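Long-range contact in L544 (Acanthamoeba polyphaga mimivirus, PDB 4AMQ), which is a virion-associated nucleotidyl transferase that holds manganese ions at an aspartate site and is probably linked to transcription-coupled DNA repair: residues A[253-258]-A[368-373]. Residues are numbered along the deposited sequence; the frame is centred on the assembly and turned at random.
Sequences FYFKND and INIIPK
One face of the Tyr254 ring is covered by Ile371. The methyl CD1 of Ile371 sits over the middle of that face, 3.8 Å from the ring centroid and only 13° off the ring normal, a CH-pi contact. CG1 of Ile371 lies nearer the hydroxyl end of the same face, 3.6 Å from CE1 of Tyr254. At the edge of the tyrosine ring, in its plane, is CG of Phe255. The phenylalanine in turn has CD1 of Tyr254 over the centre of one face, so the two neighbouring rings meet edge to face. The far end of the Phe255 ring reaches the other segment. Its CZ lies 3.7 Å from CG2 of Ile370 and 3.6 Å from CG1 of Ile371, both approaching obliquely. CG1 of Ile371 thus touches both rings. This contact lies within the helical domain. It joins the end of helix 248-254 to the loop that follows the long helix 334-368. Phe255 opens a type I beta turn that ends at Asp258. Asp258 is the N-cap of helix 259-272, with OD1 accepting a hydrogen bond from Ile261 N. Ile261 also packs against Phe255 and Ile370. With chi1 of -177° for Tyr254 and -70° for Phe255, both rings swing out toward 368-373, and the rim of the tyrosine comes to lie over the phenylalanine face. No hydrogen bond links the two segments. Leu251 and Arg376 also touch Ile371. Pro372 is peripheral, with CD 4.2 Å from OH of Tyr254.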
loop_
_atom_site.group_PDB
_atom_site.type_symbol
_atom_site.label_atom_id
_atom_site.label_comp_id
_atom_site.label_asym_id
_atom_site.label_seq_id
_atom_site.Cartn_x
_atom_site.Cartn_y
_atom_site.Cartn_z
ATOM N N PHE A 253 -14.333 -5.449 -12.481
ATOM C CA PHE A 253 -14.120 -4.439 -13.505
ATOM C C PHE A 253 -14.891 -4.804 -14.773
ATOM O O PHE A 253 -15.539 -3.953 -15.380
ATOM C CB PHE A 253 -12.632 -4.273 -13.817
ATOM C CG PHE A 253 -12.347 -3.226 -14.859
ATOM C CD1 PHE A 253 -12.208 -1.894 -14.502
ATOM C CD2 PHE A 253 -12.230 -3.572 -16.199
ATOM C CE1 PHE A 253 -11.951 -0.924 -15.460
ATOM C CE2 PHE A 253 -11.972 -2.611 -17.159
ATOM C CZ PHE A 253 -11.831 -1.284 -16.789
ATOM N N TYR A 254 -14.826 -6.074 -15.159
ATOM C CA TYR A 254 -15.512 -6.539 -16.361
ATOM C C TYR A 254 -17.013 -6.276 -16.277
ATOM O O TYR A 254 -17.629 -5.838 -17.248
ATOM C CB TYR A 254 -15.253 -8.030 -16.593
ATOM C CG TYR A 254 -15.865 -8.570 -17.871
ATOM C CD1 TYR A 254 -17.171 -9.043 -17.893
ATOM C CD2 TYR A 254 -15.135 -8.607 -19.053
ATOM C CE1 TYR A 254 -17.735 -9.537 -19.058
ATOM C CE2 TYR A 254 -15.689 -9.098 -20.223
ATOM C CZ TYR A 254 -16.988 -9.561 -20.220
ATOM O OH TYR A 254 -17.541 -10.050 -21.383
ATOM N N PHE A 255 -17.594 -6.534 -15.107
ATOM C CA PHE A 255 -19.036 -6.411 -14.921
ATOM C C PHE A 255 -19.448 -5.090 -14.279
ATOM O O PHE A 255 -20.557 -4.979 -13.756
ATOM C CB PHE A 255 -19.563 -7.564 -14.062
ATOM C CG PHE A 255 -19.534 -8.901 -14.747
ATOM C CD1 PHE A 255 -20.482 -9.221 -15.709
ATOM C CD2 PHE A 255 -18.575 -9.844 -14.420
ATOM C CE1 PHE A 255 -20.465 -10.452 -16.339
ATOM C CE2 PHE A 255 -18.551 -11.078 -15.048
ATOM C CZ PHE A 255 -19.500 -11.381 -16.009
ATOM N N LYS A 256 -18.569 -4.092 -14.313
ATOM C CA LYS A 256 -18.821 -2.845 -13.587
ATOM C C LYS A 256 -20.126 -2.171 -14.020
ATOM O O LYS A 256 -20.790 -1.517 -13.215
ATOM C CB LYS A 256 -17.650 -1.869 -13.742
ATOM C CG LYS A 256 -17.726 -1.021 -15.000
ATOM C CD LYS A 256 -16.498 -1.190 -15.871
ATOM C CE LYS A 256 -15.437 -0.167 -15.520
ATOM N NZ LYS A 256 -15.964 1.217 -15.681
ATOM N N ASN A 257 -20.487 -2.336 -15.290
ATOM C CA ASN A 257 -21.682 -1.696 -15.833
ATOM C C ASN A 257 -22.907 -2.600 -15.835
ATOM O O ASN A 257 -23.947 -2.250 -16.394
ATOM C CB ASN A 257 -21.414 -1.158 -17.240
ATOM C CG ASN A 257 -20.423 -0.018 -17.243
ATOM O OD1 ASN A 257 -20.300 0.713 -16.259
ATOM N ND2 ASN A 257 -19.704 0.140 -18.347
ATOM N N ASP A 258 -22.778 -3.767 -15.217
ATOM C CA ASP A 258 -23.920 -4.642 -15.007
ATOM C C ASP A 258 -24.347 -4.521 -13.552
ATOM O O ASP A 258 -23.652 -5.000 -12.657
ATOM C CB ASP A 258 -23.557 -6.090 -15.331
ATOM C CG ASP A 258 -24.765 -7.008 -15.333
ATOM O OD1 ASP A 258 -25.311 -7.281 -14.244
ATOM O OD2 ASP A 258 -25.164 -7.469 -16.425
ATOM N N ILE A 368 -16.840 -16.299 -13.875
ATOM C CA ILE A 368 -16.024 -16.482 -15.070
ATOM C C ILE A 368 -16.806 -17.274 -16.121
ATOM O O ILE A 368 -16.597 -17.104 -17.322
ATOM C CB ILE A 368 -14.685 -17.183 -14.755
ATOM C CG1 ILE A 368 -13.726 -17.065 -15.941
ATOM C CG2 ILE A 368 -14.909 -18.642 -14.383
ATOM C CD1 ILE A 368 -13.440 -15.639 -16.351
ATOM N N ASN A 369 -17.715 -18.129 -15.659
ATOM C CA ASN A 369 -18.561 -18.910 -16.555
ATOM C C ASN A 369 -19.691 -18.079 -17.142
ATOM O O ASN A 369 -20.397 -18.526 -18.044
ATOM C CB ASN A 369 -19.133 -20.134 -15.839
ATOM C CG ASN A 369 -18.110 -21.236 -15.665
ATOM O OD1 ASN A 369 -17.054 -21.224 -16.299
ATOM N ND2 ASN A 369 -18.423 -22.205 -14.811
ATOM N N ILE A 370 -19.865 -16.872 -16.616
ATOM C CA ILE A 370 -20.846 -15.943 -17.157
ATOM C C ILE A 370 -20.263 -15.236 -18.376
ATOM O O ILE A 370 -20.992 -14.759 -19.246
ATOM C CB ILE A 370 -21.297 -14.921 -16.096
ATOM C CG1 ILE A 370 -22.045 -15.635 -14.967
ATOM C CG2 ILE A 370 -22.182 -13.855 -16.714
ATOM C CD1 ILE A 370 -22.674 -14.703 -13.959
ATOM N N ILE A 371 -18.937 -15.188 -18.430
ATOM C CA ILE A 371 -18.218 -14.629 -19.569
ATOM C C ILE A 371 -18.029 -15.696 -20.645
ATOM O O ILE A 371 -17.813 -16.864 -20.329
ATOM C CB ILE A 371 -16.840 -14.086 -19.132
ATOM C CG1 ILE A 371 -17.012 -12.973 -18.094
ATOM C CG2 ILE A 371 -16.043 -13.592 -20.328
ATOM C CD1 ILE A 371 -15.713 -12.450 -17.522
ATOM N N PRO A 372 -18.140 -15.302 -21.926
ATOM C CA PRO A 372 -17.943 -16.240 -23.043
ATOM C C PRO A 372 -16.498 -16.742 -23.149
ATOM O O PRO A 372 -15.577 -15.924 -23.139
ATOM C CB PRO A 372 -18.291 -15.393 -24.273
ATOM C CG PRO A 372 -19.165 -14.288 -23.749
ATOM C CD PRO A 372 -18.629 -13.989 -22.382
ATOM N N LYS A 373 -16.315 -18.057 -23.270
ATOM C CA LYS A 373 -14.986 -18.675 -23.307
ATOM C C LYS A 373 -13.981 -17.943 -24.203
ATOM O O LYS A 373 -12.789 -17.866 -23.880
ATOM C CB LYS A 373 -15.095 -20.146 -23.731
ATOM C CG LYS A 373 -13.751 -20.856 -23.933
ATOM C CD LYS A 373 -13.001 -21.043 -22.619
ATOM C CE LYS A 373 -11.594 -21.593 -22.841
ATOM N NZ LYS A 373 -10.543 -20.652 -22.355
#